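Local coordinates for lovastatin nonaketide synthase mokA (Monascus pilosus, PDB 6AD3), which catalyses the iterative nine-step assembly of the polyketide that leads to monacolin K (lovastatin), and is represented here by its condensation domain, at residues R208-D212 against G367-N371; L201-A205 against T216-F220; L481-K485 against F499-I504. The protein carries 1 engineered substitution. One frame throughout, in Å; residues are numbered along the deposited sequence.

Interaction 1: R208-D212 against G367-N371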
# COMPACT_ATOMS: atom_id res chain seq x y z
N ARG A 208 -9.63 5.27 2.44
CA ARG A 208 -9.23 3.87 2.24
C ARG A 208 -10.23 3.08 1.41
O ARG A 208 -9.84 2.25 0.63
CB ARG A 208 -9.04 3.21 3.59
CG ARG A 208 -8.81 1.69 3.60
CD ARG A 208 -7.43 1.31 3.17
NE ARG A 208 -7.20 1.48 1.74
CZ ARG A 208 -6.03 1.34 1.14
NH1 ARG A 208 -4.96 1.04 1.85
NH2 ARG A 208 -5.91 1.49 -0.17
N PHE A 209 -11.53 3.28 1.65
CA PHE A 209 -12.51 2.42 1.09
C PHE A 209 -12.64 2.52 -0.46
O PHE A 209 -13.29 1.65 -1.07
CB PHE A 209 -13.89 2.68 1.69
CG PHE A 209 -14.05 2.31 3.14
CD1 PHE A 209 -13.06 1.64 3.83
CD2 PHE A 209 -15.19 2.72 3.84
CE1 PHE A 209 -13.17 1.42 5.17
CE2 PHE A 209 -15.30 2.48 5.19
CZ PHE A 209 -14.32 1.79 5.84
N VAL A 210 -12.12 3.59 -1.06
CA VAL A 210 -12.41 3.90 -2.49
C VAL A 210 -11.20 3.86 -3.41
O VAL A 210 -11.34 4.09 -4.60
CB VAL A 210 -13.16 5.23 -2.69
CG1 VAL A 210 -14.49 5.19 -1.91
CG2 VAL A 210 -12.31 6.42 -2.23
N GLY A 211 -10.02 3.59 -2.85
CA GLY A 211 -8.82 3.61 -3.66
C GLY A 211 -7.69 2.74 -3.21
O GLY A 211 -7.78 2.01 -2.22
N ASP A 212 -6.61 2.80 -4.01
CA ASP A 212 -5.32 2.13 -3.72
C ASP A 212 -4.35 2.51 -4.84
O ASP A 212 -4.67 3.35 -5.65
CB ASP A 212 -5.45 0.57 -3.57
CG ASP A 212 -5.89 -0.16 -4.85
OD1 ASP A 212 -5.77 0.35 -5.98
OD2 ASP A 212 -6.33 -1.34 -4.72
N GLY A 367 -11.12 1.24 -7.18
CA GLY A 367 -11.52 0.94 -5.83
C GLY A 367 -10.37 0.31 -5.04
O GLY A 367 -9.19 0.44 -5.43
N PHE A 368 -10.71 -0.27 -3.91
CA PHE A 368 -9.74 -0.76 -2.94
C PHE A 368 -9.60 -2.28 -3.07
O PHE A 368 -10.42 -3.02 -2.56
CB PHE A 368 -10.16 -0.38 -1.52
CG PHE A 368 -9.33 -0.99 -0.44
CD1 PHE A 368 -7.98 -1.17 -0.60
CD2 PHE A 368 -9.92 -1.35 0.78
CE1 PHE A 368 -7.19 -1.64 0.44
CE2 PHE A 368 -9.13 -1.83 1.82
CZ PHE A 368 -7.78 -2.01 1.63
N PHE A 369 -8.63 -2.70 -3.89
CA PHE A 369 -8.42 -4.14 -4.20
C PHE A 369 -7.21 -4.70 -3.49
O PHE A 369 -7.11 -5.90 -3.33
CB PHE A 369 -8.23 -4.35 -5.68
CG PHE A 369 -9.48 -4.13 -6.49
CD1 PHE A 369 -10.41 -5.15 -6.63
CD2 PHE A 369 -9.77 -2.89 -7.05
CE1 PHE A 369 -11.55 -4.96 -7.40
CE2 PHE A 369 -10.91 -2.70 -7.82
CZ PHE A 369 -11.78 -3.74 -8.02
N ALA A 370 -6.27 -3.82 -3.13
CA ALA A 370 -4.94 -4.24 -2.63
C ALA A 370 -4.98 -5.15 -1.40
O ALA A 370 -5.90 -5.09 -0.57
CB ALA A 370 -4.07 -3.01 -2.37
N ASN A 371 -3.98 -6.00 -1.29
CA ASN A 371 -3.99 -7.05 -0.31
C ASN A 371 -2.56 -7.24 0.24
O ASN A 371 -1.58 -6.60 -0.26
CB ASN A 371 -4.45 -8.31 -0.99
CG ASN A 371 -4.79 -9.43 -0.01
OD1 ASN A 371 -5.18 -9.20 1.14
ND2 ASN A 371 -4.77 -10.66 -0.54
O HOH W 1 -13.31 0.17 -3.22

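Interaction 2: L201-A205 against T216-F220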
# COMPACT_ATOMS: atom_id res chain seq x y z
N LEU A 201 0.84 21.11 -8.78
CA LEU A 201 0.84 19.92 -7.92
C LEU A 201 -0.56 19.29 -7.95
O LEU A 201 -1.53 19.88 -7.50
CB LEU A 201 1.25 20.30 -6.49
CG LEU A 201 1.17 19.18 -5.45
CD1 LEU A 201 2.13 18.08 -5.82
CD2 LEU A 201 1.45 19.73 -4.07
N PHE A 202 -0.67 18.19 -8.67
CA PHE A 202 -1.94 17.52 -8.87
C PHE A 202 -2.07 16.43 -7.83
O PHE A 202 -1.19 15.58 -7.71
CB PHE A 202 -1.99 16.90 -10.25
CG PHE A 202 -3.21 16.07 -10.50
CD1 PHE A 202 -4.46 16.57 -10.20
CD2 PHE A 202 -3.11 14.79 -10.97
CE1 PHE A 202 -5.59 15.80 -10.37
CE2 PHE A 202 -4.24 14.01 -11.18
CZ PHE A 202 -5.47 14.49 -10.77
N VAL A 203 -3.09 16.53 -6.99
CA VAL A 203 -3.23 15.68 -5.84
C VAL A 203 -4.48 14.81 -6.01
O VAL A 203 -5.60 15.32 -6.24
CB VAL A 203 -3.35 16.50 -4.52
CG1 VAL A 203 -3.44 15.57 -3.28
CG2 VAL A 203 -2.18 17.46 -4.37
N VAL A 204 -4.28 13.51 -5.81
CA VAL A 204 -5.32 12.55 -5.63
C VAL A 204 -5.30 12.06 -4.18
O VAL A 204 -4.33 11.48 -3.70
CB VAL A 204 -5.14 11.34 -6.58
CG1 VAL A 204 -6.18 10.28 -6.26
CG2 VAL A 204 -5.21 11.76 -8.03
N ALA A 205 -6.38 12.37 -3.45
CA ALA A 205 -6.51 11.96 -2.10
C ALA A 205 -7.76 11.10 -1.96
O ALA A 205 -8.77 11.37 -2.59
CB ALA A 205 -6.58 13.14 -1.19
N THR A 216 -5.09 4.91 -8.14
CA THR A 216 -4.45 6.21 -8.41
C THR A 216 -3.82 6.27 -9.80
O THR A 216 -4.10 7.19 -10.57
CB THR A 216 -3.39 6.54 -7.35
OG1 THR A 216 -4.00 6.47 -6.06
CG2 THR A 216 -2.80 7.95 -7.56
N GLU A 217 -3.12 5.19 -10.19
CA GLU A 217 -2.58 5.09 -11.56
C GLU A 217 -3.70 5.19 -12.57
O GLU A 217 -3.60 5.94 -13.57
CB GLU A 217 -1.84 3.74 -11.73
CG GLU A 217 -0.54 3.62 -10.92
CD GLU A 217 -0.03 2.18 -10.77
OE1 GLU A 217 0.92 1.95 -9.95
OE2 GLU A 217 -0.66 1.23 -11.29
N ASN A 218 -4.78 4.44 -12.33
CA ASN A 218 -5.89 4.38 -13.28
C ASN A 218 -6.52 5.79 -13.43
O ASN A 218 -6.95 6.15 -14.51
CB ASN A 218 -6.97 3.38 -12.86
CG ASN A 218 -6.54 1.92 -13.01
OD1 ASN A 218 -7.29 0.99 -12.61
ND2 ASN A 218 -5.44 1.69 -13.70
N ILE A 219 -6.67 6.53 -12.32
CA ILE A 219 -7.27 7.87 -12.40
C ILE A 219 -6.44 8.78 -13.33
O ILE A 219 -7.00 9.50 -14.18
CB ILE A 219 -7.37 8.51 -10.99
CG1 ILE A 219 -8.48 7.80 -10.20
CG2 ILE A 219 -7.63 10.00 -11.09
CD1 ILE A 219 -8.45 8.03 -8.70
N PHE A 220 -5.12 8.79 -13.12
CA PHE A 220 -4.23 9.62 -13.93
C PHE A 220 -4.39 9.22 -15.39
O PHE A 220 -4.53 10.06 -16.26
CB PHE A 220 -2.77 9.45 -13.50
CG PHE A 220 -2.31 10.39 -12.40
CD1 PHE A 220 -2.58 10.11 -11.03
CD2 PHE A 220 -1.37 11.41 -12.68
CE1 PHE A 220 -1.98 10.87 -9.98
CE2 PHE A 220 -0.74 12.13 -11.61
CZ PHE A 220 -0.91 11.75 -10.27

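Interaction 3: L481-K485 against F499-I504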
# COMPACT_ATOMS: atom_id res chain seq x y z
N LEU A 481 13.13 3.84 -6.08
CA LEU A 481 12.92 4.72 -4.96
C LEU A 481 12.49 3.90 -3.74
O LEU A 481 11.49 3.20 -3.80
CB LEU A 481 11.84 5.77 -5.29
CG LEU A 481 11.66 6.88 -4.24
CD1 LEU A 481 12.92 7.74 -4.17
CD2 LEU A 481 10.41 7.73 -4.53
N LEU A 482 13.24 4.02 -2.65
CA LEU A 482 13.03 3.20 -1.48
C LEU A 482 12.52 4.07 -0.35
O LEU A 482 13.18 5.05 0.02
CB LEU A 482 14.35 2.53 -1.05
CG LEU A 482 15.00 1.45 -1.94
CD1 LEU A 482 15.04 1.78 -3.39
CD2 LEU A 482 16.38 1.15 -1.42
N THR A 483 11.45 3.62 0.32
CA THR A 483 10.91 4.29 1.49
C THR A 483 10.86 3.26 2.62
O THR A 483 10.25 2.19 2.46
CB THR A 483 9.47 4.80 1.26
OG1 THR A 483 9.47 5.68 0.13
CG2 THR A 483 8.93 5.54 2.47
N VAL A 484 11.50 3.59 3.75
CA VAL A 484 11.42 2.77 4.96
C VAL A 484 10.65 3.53 6.06
O VAL A 484 10.95 4.74 6.36
CB VAL A 484 12.83 2.42 5.48
CG1 VAL A 484 12.75 1.77 6.84
CG2 VAL A 484 13.52 1.51 4.49
N LYS A 485 9.67 2.85 6.64
CA LYS A 485 8.84 3.38 7.72
C LYS A 485 9.01 2.48 8.92
O LYS A 485 8.87 1.26 8.80
CB LYS A 485 7.37 3.40 7.32
CG LYS A 485 7.07 4.23 6.05
CD LYS A 485 5.58 4.15 5.65
CE LYS A 485 5.22 5.09 4.50
NZ LYS A 485 3.84 4.84 4.00
N PHE A 499 18.37 1.94 8.90
CA PHE A 499 17.91 0.74 8.21
C PHE A 499 18.07 0.83 6.71
O PHE A 499 18.58 -0.08 6.06
CB PHE A 499 16.45 0.44 8.55
CG PHE A 499 15.96 -0.86 8.00
CD1 PHE A 499 15.47 -0.94 6.71
CD2 PHE A 499 15.96 -2.00 8.76
CE1 PHE A 499 15.02 -2.14 6.19
CE2 PHE A 499 15.48 -3.20 8.25
CZ PHE A 499 15.04 -3.27 6.94
N LEU A 500 17.68 1.96 6.16
CA LEU A 500 17.76 2.17 4.72
C LEU A 500 19.20 2.12 4.23
O LEU A 500 19.50 1.49 3.20
CB LEU A 500 17.08 3.50 4.39
CG LEU A 500 17.02 4.06 3.00
CD1 LEU A 500 16.43 3.05 2.05
CD2 LEU A 500 16.18 5.33 3.04
N GLU A 501 20.12 2.69 5.01
CA GLU A 501 21.53 2.66 4.65
C GLU A 501 22.04 1.23 4.67
O GLU A 501 22.83 0.85 3.82
CB GLU A 501 22.36 3.53 5.60
CG GLU A 501 22.17 5.03 5.33
CD GLU A 501 22.88 5.93 6.34
OE1 GLU A 501 22.92 7.15 6.06
OE2 GLU A 501 23.22 5.47 7.48
N SER A 502 21.70 0.48 5.72
CA SER A 502 22.10 -0.94 5.81
C SER A 502 21.53 -1.79 4.69
O SER A 502 22.19 -2.69 4.17
CB SER A 502 21.73 -1.52 7.17
OG SER A 502 22.54 -0.95 8.18
N TYR A 503 20.31 -1.47 4.28
CA TYR A 503 19.65 -2.19 3.21
C TYR A 503 20.33 -1.90 1.87
O TYR A 503 20.63 -2.83 1.10
CB TYR A 503 18.17 -1.80 3.18
CG TYR A 503 17.37 -2.54 2.13
CD1 TYR A 503 17.27 -3.93 2.13
CD2 TYR A 503 16.70 -1.84 1.14
CE1 TYR A 503 16.55 -4.61 1.17
CE2 TYR A 503 16.00 -2.51 0.14
CZ TYR A 503 15.91 -3.90 0.18
OH TYR A 503 15.23 -4.57 -0.82
N ILE A 504 20.64 -0.64 1.62
CA ILE A 504 21.33 -0.29 0.38
C ILE A 504 22.71 -0.96 0.34
O ILE A 504 23.13 -1.54 -0.71
CB ILE A 504 21.45 1.24 0.23
CG1 ILE A 504 20.06 1.81 -0.07
CG2 ILE A 504 22.44 1.62 -0.87
CD1 ILE A 504 19.98 3.31 0.04

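Interaction 1: R208-D212 against G367-N371
The guanidinium of Arg208 lies flat over one face of the Phe368 ring. The planes are 12° apart, and Arg208 CZ is 3.8 Å from the ring centroid, an off-centre cation-pi stack. The chain is bent at chi2 (75°) and chi3 (-73°), and its CD also lies over the ring face, a CH-pi contact. Arg208 NH2 donates to Gly211 O at 2.8 Å, in the guanidinium plane, and NH1 forms a salt bridge with Glu462. Phe209 O takes a bond from a water at 2.6 Å, and that water accepts from Phe368 N. Val210 O receives a CA-H...O contact from Gly367 CA at 3.4 Å. Gly211 O touches Phe368 CB. Asp212 OD2 accepts two backbone N-H groups: Phe369 N at 2.8 Å, from above the carboxylate plane, and Ala370 N at 2.9 Å, on the anti side. Asp212 OD1 forms a salt bridge with Arg357 and accepts from Thr215 N, capping helix 213-227. The segment forms most of the motif that corresponds to HHxxxDG of condensation domains; the second histidine position holds Arg208. Two amides grip one carboxylate oxygen, Arg357 and Thr215 N the other, which fixes its rotation, consistent with a structural role.

Interaction 2: L201-A205 against T216-F220
Val204, Phe220 and Phe202 bury the most surface here. Val204 points from strand 199-206 toward helix 213-227, and its two methyls go to different residues. CG1 meets Ile219 CD1 at 4.0 Å. CG2 touches Phe220 CE1 at 3.9 Å. This split follows from chi1 of 174°, which sets CG1 opposite the backbone N and CG2 opposite the carbonyl carbon. Thr216 CG2 adds a looser touch at Val204 CB, while its hydroxyl bonds to Asp212 O.

The first bond of the Phe220 side chain runs lateral to the strand, but its ring end comes nearer to it. Phe202 presents its edge to the ring face, with Phe220 CE2 near the Phe202 plane; Phe202 CD2 is 3.6 Å from Phe220 CE2. The centroids are 5.0 Å apart and the planes stand at 72°, a T-shaped pair. Phe202 and Val204, two residues apart on one face of the strand, both approach the Phe220 ring from the same side, Phe202 over its face and Val204 obliquely.

No hydrogen bond links strand and helix, and all five touching residues are buried. The short segments run at 135° with axes 10.1 Å apart. A helix packed against the strand that leads into the loop of the HHxxxDG-type motif is characteristic of the chloramphenicol acetyltransferase-like fold of condensation domains.

Interaction 3: L481-K485 against F499-I504
Leu482 and Val484 point from the strand toward helix 495-512 and meet its apolar face. The dense part is where Leu482 and Val484 meet Leu500 and Phe499. Both methyls of Val484 straddle one ring atom: CG1 and CG2 are each 3.8 Å from Phe499 CD1. Val484 CG2 also reaches Leu500 CB at 4.1 Å. Leu500 extends with CG opposite its backbone N (chi1 178°), which carries its CD1 onto the strand between Val484 and Leu482. There Leu500 CD1 touches Leu482 CB at 3.8 Å. Leu482 CD2 meets the edge of the Tyr503 ring, 3.9 Å from Tyr503 CD2 and near the ring plane. Phe499 also touches helix 327-343.

The looser side is at Ile504, which is partly exposed. It gives up little surface and reaches Leu482 through a single close pair, CG1 to Leu482 CD2 at 4.0 Å. Leu308 lies beside both. Farther round, the helix is exposed to solvent at Glu501.

No hydrogen bond spans the contact. The polar end of Tyr503 is served elsewhere, its OH bonding to Tyr331 O. Strand and helix are therefore held together here by close apolar fit alone, with the polar groups directed to other partners.

Overall arrangement
Of the segments described, that on strand 199-206 comes first. Interaction 2 closes the short strand-loop-helix turn from 201-205 to 216-220. The first segment of interaction 1, 208-212, lies in the loop between them. Its partner, 367-371, is over 150 residues on, so interactions 1 and 2 cross along the chain. Interaction 1 thus ties the loop after strand 199-206 of the five-stranded sheet to the loop entering strand 371-377 of the six-stranded sheet. Interaction 3 follows in series. It closes the turn from strand 481-487, in that second sheet, to helix 495-512. Its centre lies about 25 Å from the centres of interactions 1 and 2, and it touches neither.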